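Local atomic coordinates of putative transcriptional regulator (Streptomyces coelicolor, PDB entry 2HXI), a protein that probably binds DNA at regulatory sequences and controls transcription as a regulator of the TetR family. Residues Arg157-Arg160 and Leu161-Ile165; Gly96-Lys99 and Gln100-Ala104; Arg27-Ser30 and Thr31-Leu35. One frame throughout, in Å; residues are numbered along the deposited sequence.

Contact 1: Arg157-Arg160 and Leu161-Ile165; sequences RYHR and LVILI
The N-H groups of Leu-161 to Leu-164 donate in turn to the carbonyls of Arg-157 to Arg-160, the straightest bond being Val-162 N to Tyr-158 O at 3.0 Å and 170°. The two segments are successive turns of helix 154-173. On one side of the helix, Val-162 lays its CG2 methyl over a face of the Tyr-158 ring. This is a CH-pi contact, with CG2 3.8 Å from the centroid of that ring. The methyl sits nearest the CE1 and CZ atoms of Tyr-158, both at 3.5 Å. Tyr-158 has CG anti to the backbone N (chi1 170°), which swings the ring along the helix to its i+4 neighbour. Met-136, Val-140 and Leu-144 of helix 131-146 also touch the Tyr-158 side chain.

One residue on, His-159 and Ile-163 repeat the pattern. Ile-163 CD1 stands over one imidazole face, 3.5 Å from the centroid of the His-159 ring. It is displaced toward the rim and comes within 3.2 Å of His-159 NE2. That nitrogen is hydrogen-bonded to the backbone O of Ala-217 of the second subunit. Arg-160 directs its NH1 to a salt bridge with Glu-225 of the second subunit.

The chemistry thus has two parts. Apolar methyls cover ring faces within the helix, while His-159 NE2 and Arg-160 NH1 bond to the second subunit, so this part of the helix joins its own packing to the dimer interface.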
loop_
_atom_site.group_PDB
_atom_site.type_symbol
_atom_site.label_atom_id
_atom_site.label_comp_id
_atom_site.label_asym_id
_atom_site.label_seq_id
_atom_site.Cartn_x
_atom_site.Cartn_y
_atom_site.Cartn_z
ATOM N N ARG B 157 -10.471 9.302 12.197
ATOM C CA ARG B 157 -10.464 7.818 12.377
ATOM C C ARG B 157 -10.787 7.102 11.049
ATOM O O ARG B 157 -10.117 6.154 10.631
ATOM C CB ARG B 157 -11.454 7.454 13.500
ATOM C CG ARG B 157 -11.188 8.208 14.849
ATOM C CD ARG B 157 -10.414 7.359 15.750
ATOM N NE ARG B 157 -10.244 7.876 17.106
ATOM C CZ ARG B 157 -9.233 7.473 17.877
ATOM N NH1 ARG B 157 -8.410 6.558 17.405
ATOM N NH2 ARG B 157 -9.063 7.951 19.118
ATOM N N TYR B 158 -11.850 7.584 10.396
ATOM C CA TYR B 158 -12.175 7.181 9.059
ATOM C C TYR B 158 -10.985 7.265 8.098
ATOM O O TYR B 158 -10.655 6.284 7.438
ATOM C CB TYR B 158 -13.397 7.980 8.500
ATOM C CG TYR B 158 -13.572 7.711 7.037
ATOM C CD1 TYR B 158 -14.388 6.662 6.587
ATOM C CD2 TYR B 158 -12.873 8.469 6.087
ATOM C CE1 TYR B 158 -14.468 6.381 5.252
ATOM C CE2 TYR B 158 -12.984 8.202 4.779
ATOM C CZ TYR B 158 -13.761 7.140 4.357
ATOM O OH TYR B 158 -13.800 6.834 3.004
ATOM N N HIS B 159 -10.356 8.436 8.049
ATOM C CA HIS B 159 -9.255 8.687 7.116
ATOM C C HIS B 159 -8.122 7.619 7.284
ATOM O O HIS B 159 -7.654 7.047 6.309
ATOM C CB HIS B 159 -8.694 10.051 7.421
ATOM C CG HIS B 159 -7.727 10.535 6.395
ATOM N ND1 HIS B 159 -8.008 10.539 5.045
ATOM C CD2 HIS B 159 -6.458 10.994 6.517
ATOM C CE1 HIS B 159 -6.955 10.989 4.374
ATOM N NE2 HIS B 159 -6.006 11.270 5.239
ATOM N N ARG B 160 -7.691 7.393 8.512
ATOM C CA ARG B 160 -6.635 6.419 8.799
ATOM C C ARG B 160 -7.051 4.969 8.452
ATOM O O ARG B 160 -6.241 4.158 7.920
ATOM C CB ARG B 160 -6.223 6.530 10.264
ATOM C CG ARG B 160 -5.338 7.794 10.453
ATOM C CD ARG B 160 -4.604 7.685 11.789
ATOM N NE ARG B 160 -5.522 7.783 12.912
ATOM C CZ ARG B 160 -5.867 8.907 13.542
ATOM N NH1 ARG B 160 -5.347 10.092 13.208
ATOM N NH2 ARG B 160 -6.748 8.839 14.525
ATOM N N LEU B 161 -8.310 4.666 8.748
ATOM C CA LEU B 161 -8.798 3.314 8.517
ATOM C C LEU B 161 -8.794 3.028 7.015
ATOM O O LEU B 161 -8.370 1.978 6.574
ATOM C CB LEU B 161 -10.198 3.214 9.110
ATOM C CG LEU B 161 -10.807 1.839 8.831
ATOM C CD1 LEU B 161 -9.999 0.601 9.258
ATOM C CD2 LEU B 161 -12.249 1.736 9.416
ATOM N N VAL B 162 -9.304 3.943 6.230
ATOM C CA VAL B 162 -9.358 3.747 4.758
ATOM C C VAL B 162 -8.012 3.857 4.109
ATOM O O VAL B 162 -7.747 3.116 3.201
ATOM C CB VAL B 162 -10.402 4.674 4.095
ATOM C CG1 VAL B 162 -10.373 4.591 2.558
ATOM C CG2 VAL B 162 -11.798 4.273 4.655
ATOM N N ILE B 163 -7.164 4.767 4.575
ATOM C CA ILE B 163 -5.747 4.727 4.138
ATOM C C ILE B 163 -5.142 3.317 4.395
ATOM O O ILE B 163 -4.476 2.761 3.548
ATOM C CB ILE B 163 -4.922 5.750 4.858
ATOM C CG1 ILE B 163 -5.184 7.148 4.232
ATOM C CG2 ILE B 163 -3.416 5.403 4.728
ATOM C CD1 ILE B 163 -4.662 8.351 4.988
ATOM N N LEU B 164 -5.353 2.778 5.584
ATOM C CA LEU B 164 -4.803 1.423 5.864
ATOM C C LEU B 164 -5.330 0.375 4.857
ATOM O O LEU B 164 -4.535 -0.330 4.221
ATOM C CB LEU B 164 -5.153 1.027 7.287
ATOM C CG LEU B 164 -4.707 -0.336 7.739
ATOM C CD1 LEU B 164 -3.218 -0.692 7.558
ATOM C CD2 LEU B 164 -5.107 -0.638 9.153
ATOM N N ILE B 165 -6.635 0.269 4.755
ATOM C CA ILE B 165 -7.290 -0.766 3.906
ATOM C C ILE B 165 -6.847 -0.629 2.441
ATOM O O ILE B 165 -6.417 -1.607 1.781
ATOM C CB ILE B 165 -8.826 -0.665 3.991
ATOM C CG1 ILE B 165 -9.274 -1.076 5.385
ATOM C CG2 ILE B 165 -9.488 -1.619 2.955
ATOM C CD1 ILE B 165 -10.727 -0.739 5.712
#

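Contact 2: Gly96-Lys99 and Gln100-Ala104; sequences GDWK and QRLTA
Asp-97 and Gln-100 form a capping box at the start of helix 98-113, with Asp-97 as the N-cap. The two bonds are reciprocal. Asp-97 OD1 accepts from Gln-100 N at 2.9 Å, and the N-H approaches it almost in line with the C-O bond. In return, Gln-100 OE1 takes the Asp-97 N-H on a lone pair, in the amide plane, at 2.8 Å. The Asp-97 carboxylate turns in over the helix start because CG lies between the backbone N and the carbonyl carbon (chi1 68°). The two side chains cross at about a right angle, with their carboxylate and amide planes 46° apart. Gly-96 CA lies close to Gln-100 OE1, and a CB at Gly-96 would clash with that oxygen.

The tightly packed side is apolar. Leu-102 CD1 meets the Trp-98 ring at its edge, in plane, 3.7 Å from CE3 of Trp-98. Leu-102 is buried, and Val-140 and Ala-143 of helix 131-146 and Leu-231 of helix 219-237 pack against it. The capping box lies on the exposed side. There a water donates to Gly-96 O and accepts from Arg-101 NH1, while Arg-101 NE forms a salt bridge with Glu-139.

Further along, Lys-99 O accepts two bonds from Thr-103. OG1 and N of Thr-103 approach from opposite faces of the carbonyl plane. A valine in place of Thr-103 would probably leave Lys-99 O with the backbone N-H alone from that residue, and so lose the side-chain grip on that carbonyl. The hydroxyl bond, from Thr-103 OG1 to Lys-99 O, measures 2.8 Å.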
loop_
_atom_site.group_PDB
_atom_site.type_symbol
_atom_site.label_atom_id
_atom_site.label_comp_id
_atom_site.label_asym_id
_atom_site.label_seq_id
_atom_site.Cartn_x
_atom_site.Cartn_y
_atom_site.Cartn_z
ATOM N N GLY B 96 -24.102 -7.812 12.746
ATOM C CA GLY B 96 -23.017 -8.026 13.710
ATOM C C GLY B 96 -22.578 -6.718 14.331
ATOM O O GLY B 96 -23.235 -5.670 14.146
ATOM N N ASP B 97 -21.515 -6.775 15.126
ATOM C CA ASP B 97 -21.121 -5.593 15.896
ATOM C C ASP B 97 -20.292 -4.629 15.002
ATOM O O ASP B 97 -19.929 -4.948 13.858
ATOM C CB ASP B 97 -20.427 -5.965 17.230
ATOM C CG ASP B 97 -19.050 -6.630 17.081
ATOM O OD1 ASP B 97 -18.248 -6.297 16.165
ATOM O OD2 ASP B 97 -18.708 -7.533 17.917
ATOM N N TRP B 98 -19.973 -3.450 15.517
ATOM C CA TRP B 98 -19.253 -2.466 14.683
ATOM C C TRP B 98 -17.930 -2.966 14.104
ATOM O O TRP B 98 -17.581 -2.598 12.975
ATOM C CB TRP B 98 -19.052 -1.150 15.434
ATOM C CG TRP B 98 -18.145 -1.223 16.638
ATOM C CD1 TRP B 98 -18.491 -1.500 17.950
ATOM C CD2 TRP B 98 -16.747 -1.009 16.633
ATOM N NE1 TRP B 98 -17.354 -1.496 18.756
ATOM C CE2 TRP B 98 -16.279 -1.177 17.973
ATOM C CE3 TRP B 98 -15.823 -0.648 15.626
ATOM C CZ2 TRP B 98 -14.921 -0.992 18.318
ATOM C CZ3 TRP B 98 -14.488 -0.477 15.976
ATOM C CH2 TRP B 98 -14.051 -0.666 17.306
ATOM N N LYS B 99 -17.195 -3.795 14.862
ATOM C CA LYS B 99 -15.921 -4.332 14.404
ATOM C C LYS B 99 -16.173 -5.383 13.316
ATOM O O LYS B 99 -15.438 -5.433 12.311
ATOM C CB LYS B 99 -15.147 -4.875 15.618
ATOM C CG LYS B 99 -14.398 -3.811 16.351
ATOM C CD LYS B 99 -13.483 -4.355 17.496
ATOM C CE LYS B 99 -12.377 -5.254 17.073
ATOM N NZ LYS B 99 -11.830 -5.861 18.409
ATOM N N GLN B 100 -17.236 -6.192 13.465
ATOM C CA GLN B 100 -17.578 -7.193 12.455
ATOM C C GLN B 100 -17.968 -6.496 11.120
ATOM O O GLN B 100 -17.546 -6.932 10.011
ATOM C CB GLN B 100 -18.740 -8.004 12.937
ATOM C CG GLN B 100 -18.260 -8.933 14.044
ATOM C CD GLN B 100 -19.364 -9.823 14.536
ATOM O OE1 GLN B 100 -20.418 -9.344 15.010
ATOM N NE2 GLN B 100 -19.153 -11.147 14.394
ATOM N N ARG B 101 -18.661 -5.364 11.252
ATOM C CA ARG B 101 -19.138 -4.582 10.084
ATOM C C ARG B 101 -17.944 -3.973 9.355
ATOM O O ARG B 101 -17.818 -4.109 8.104
ATOM C CB ARG B 101 -20.096 -3.469 10.580
ATOM C CG ARG B 101 -21.462 -4.039 11.011
ATOM C CD ARG B 101 -22.291 -2.979 11.763
ATOM N NE ARG B 101 -22.675 -1.875 10.896
ATOM C CZ ARG B 101 -23.323 -0.794 11.335
ATOM N NH1 ARG B 101 -23.608 -0.691 12.635
ATOM N NH2 ARG B 101 -23.691 0.167 10.465
ATOM N N LEU B 102 -17.011 -3.392 10.090
ATOM C CA LEU B 102 -15.847 -2.767 9.433
ATOM C C LEU B 102 -14.999 -3.845 8.764
ATOM O O LEU B 102 -14.505 -3.634 7.677
ATOM C CB LEU B 102 -15.001 -1.977 10.475
ATOM C CG LEU B 102 -15.656 -0.692 11.039
ATOM C CD1 LEU B 102 -14.707 -0.084 12.108
ATOM C CD2 LEU B 102 -15.966 0.278 9.828
ATOM N N THR B 103 -14.929 -5.017 9.401
ATOM C CA THR B 103 -14.118 -6.147 8.864
ATOM C C THR B 103 -14.777 -6.655 7.597
ATOM O O THR B 103 -14.102 -6.870 6.588
ATOM C CB THR B 103 -13.952 -7.264 9.943
ATOM O OG1 THR B 103 -13.292 -6.701 11.097
ATOM C CG2 THR B 103 -13.091 -8.385 9.364
ATOM N N ALA B 104 -16.100 -6.786 7.642
ATOM C CA ALA B 104 -16.861 -7.240 6.470
ATOM C C ALA B 104 -16.697 -6.319 5.267
ATOM O O ALA B 104 -16.522 -6.782 4.131
ATOM C CB ALA B 104 -18.354 -7.508 6.855
HETATM O O HOH W 1 -23.407 -2.845 15.077
#

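Contact 3: Arg27-Ser30 and Thr31-Leu35; sequences RRWS and TEQIL
Ser-30 and Gln-33 form a capping box at the start of helix 31-43, with Ser-30 as the N-cap. Ser-30 OG lies between its backbone N and carbonyl carbon (chi1 60°). From there it accepts the Gln-33 N-H at 3.1 Å, in a nearly straight bond. The first regular helical bond follows, from Ile-34 N to Ser-30 O.

The Gln-33 side chain runs back toward the loop. Its CB lies beside Ser-30, 3.5 Å from Ser-30 OG. CG comes closer to the same hydroxyl, at 3.3 Å. CD then sits between Ser-30 OG and the six-membered part of the Trp-29 ring. At the tip the amide divides its contacts. OE1 accepts the Ser-30 N-H on a lone pair, in the carbonyl plane, and also takes a bond from Ser-30 OG. The hydroxyl approaches from well off the C=O axis, 31° out of the carbonyl plane. OE1 also lies at the Trp-29 ring edge, in plane, while NE2 passes CE3 and CZ3 of Trp-29. Ring and amide planes are 76° apart.

The box therefore holds the Gln-33 carbonyl end by two donors of one residue. The indole NE1 of Trp-29 is hydrogen-bonded to Leu-59 O. Helix 31-43 is the first helix of the DNA-binding domain in the TetR fold, and its buried side packs on helix 73-88 through Leu-35. Next to the box, Trp-29 and Ile-34 meet as in a hydrophobic staple, with Trp-29 CB 3.9 Å from Ile-34 CG1.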
loop_
_atom_site.group_PDB
_atom_site.type_symbol
_atom_site.label_atom_id
_atom_site.label_comp_id
_atom_site.label_asym_id
_atom_site.label_seq_id
_atom_site.Cartn_x
_atom_site.Cartn_y
_atom_site.Cartn_z
ATOM N N ARG B 27 -30.073 6.520 -29.085
ATOM C CA ARG B 27 -29.020 5.457 -29.147
ATOM C C ARG B 27 -27.693 5.937 -28.520
ATOM O O ARG B 27 -26.666 6.032 -29.194
ATOM C CB ARG B 27 -28.826 4.931 -30.585
ATOM C CG ARG B 27 -28.553 5.999 -31.644
ATOM C CD ARG B 27 -27.061 6.215 -31.913
ATOM N NE ARG B 27 -26.827 7.381 -32.775
ATOM C CZ ARG B 27 -26.957 7.375 -34.104
ATOM N NH1 ARG B 27 -27.311 6.260 -34.744
ATOM N NH2 ARG B 27 -26.727 8.483 -34.799
ATOM N N ARG B 28 -27.725 6.281 -27.231
ATOM C CA ARG B 28 -26.474 6.426 -26.501
ATOM C C ARG B 28 -26.432 5.896 -25.036
ATOM O O ARG B 28 -27.439 5.842 -24.296
ATOM C CB ARG B 28 -25.695 7.753 -26.815
ATOM C CG ARG B 28 -26.163 9.127 -26.314
ATOM C CD ARG B 28 -25.067 10.179 -26.680
ATOM N NE ARG B 28 -25.242 11.501 -26.049
ATOM C CZ ARG B 28 -24.339 12.167 -25.309
ATOM N NH1 ARG B 28 -24.668 13.354 -24.823
ATOM N NH2 ARG B 28 -23.118 11.695 -25.048
ATOM N N TRP B 29 -25.251 5.420 -24.666
ATOM C CA TRP B 29 -25.066 4.737 -23.395
ATOM C C TRP B 29 -25.031 5.759 -22.263
ATOM O O TRP B 29 -24.640 6.910 -22.478
ATOM C CB TRP B 29 -23.731 4.005 -23.461
ATOM C CG TRP B 29 -23.609 3.058 -24.593
ATOM C CD1 TRP B 29 -22.772 3.151 -25.656
ATOM C CD2 TRP B 29 -24.323 1.840 -24.742
ATOM N NE1 TRP B 29 -22.924 2.053 -26.490
ATOM C CE2 TRP B 29 -23.879 1.231 -25.936
ATOM C CE3 TRP B 29 -25.315 1.200 -23.981
ATOM C CZ2 TRP B 29 -24.388 -0.003 -26.381
ATOM C CZ3 TRP B 29 -25.824 -0.005 -24.437
ATOM C CH2 TRP B 29 -25.353 -0.594 -25.619
ATOM N N SER B 30 -25.474 5.383 -21.073
ATOM C CA SER B 30 -25.258 6.249 -19.917
ATOM C C SER B 30 -23.797 6.110 -19.488
ATOM O O SER B 30 -23.121 5.159 -19.886
ATOM C CB SER B 30 -26.138 5.836 -18.769
ATOM O OG SER B 30 -25.837 4.479 -18.377
ATOM N N THR B 31 -23.346 7.022 -18.640
ATOM C CA THR B 31 -22.013 6.977 -18.023
ATOM C C THR B 31 -21.903 5.675 -17.257
ATOM O O THR B 31 -20.917 4.944 -17.409
ATOM C CB THR B 31 -21.796 8.182 -17.080
ATOM O OG1 THR B 31 -21.993 9.393 -17.820
ATOM C CG2 THR B 31 -20.361 8.211 -16.487
ATOM N N GLU B 32 -22.926 5.379 -16.457
ATOM C CA GLU B 32 -22.990 4.089 -15.739
ATOM C C GLU B 32 -22.724 2.846 -16.624
ATOM O O GLU B 32 -21.878 2.022 -16.290
ATOM C CB GLU B 32 -24.274 3.963 -14.897
ATOM C CG GLU B 32 -24.327 4.921 -13.666
ATOM C CD GLU B 32 -24.642 6.407 -14.010
ATOM O OE1 GLU B 32 -25.001 6.716 -15.184
ATOM O OE2 GLU B 32 -24.540 7.260 -13.076
ATOM N N GLN B 33 -23.399 2.735 -17.765
ATOM C CA GLN B 33 -23.140 1.668 -18.733
ATOM C C GLN B 33 -21.701 1.624 -19.312
ATOM O O GLN B 33 -21.111 0.547 -19.499
ATOM C CB GLN B 33 -24.177 1.722 -19.856
ATOM C CG GLN B 33 -25.563 1.331 -19.386
ATOM C CD GLN B 33 -26.558 1.575 -20.434
ATOM O OE1 GLN B 33 -26.678 2.704 -20.938
ATOM N NE2 GLN B 33 -27.262 0.515 -20.838
ATOM N N ILE B 34 -21.182 2.790 -19.668
ATOM C CA ILE B 34 -19.809 2.927 -20.114
ATOM C C ILE B 34 -18.836 2.388 -19.030
ATOM O O ILE B 34 -17.937 1.594 -19.329
ATOM C CB ILE B 34 -19.504 4.414 -20.469
ATOM C CG1 ILE B 34 -20.422 4.870 -21.655
ATOM C CG2 ILE B 34 -18.047 4.595 -20.805
ATOM C CD1 ILE B 34 -20.384 6.441 -21.891
ATOM N N LEU B 35 -19.050 2.824 -17.783
ATOM C CA LEU B 35 -18.155 2.444 -16.670
ATOM C C LEU B 35 -18.177 0.927 -16.426
ATOM O O LEU B 35 -17.114 0.321 -16.178
ATOM C CB LEU B 35 -18.623 3.185 -15.416
ATOM C CG LEU B 35 -18.415 4.684 -15.553
ATOM C CD1 LEU B 35 -19.105 5.354 -14.359
ATOM C CD2 LEU B 35 -17.027 5.074 -15.642
#

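How the contacts relate
Contacts 1 and 2 touch each other. Leu-161 CD2 of contact 1 lies 4.0 Å from Leu-102 CD2 of contact 2, so helix 154-173 packs on helix 98-113. Their centres are 15 Å apart, and both belong to the C-terminal, tetracycline-repressor-like part of the chain. Contact 1 faces the second subunit, whereas contact 2 sits at a helix start that no other chain of the assembly touches. Contact 3 stands apart. Its centre is 32 Å from that of contact 1 and 35 Å from that of contact 2. It lies near the predicted helix-turn-helix, residues 51-70, with Thr-31 and Ile-34 packing on His-69. Contacts 2 and 3 each have a capping box of their own.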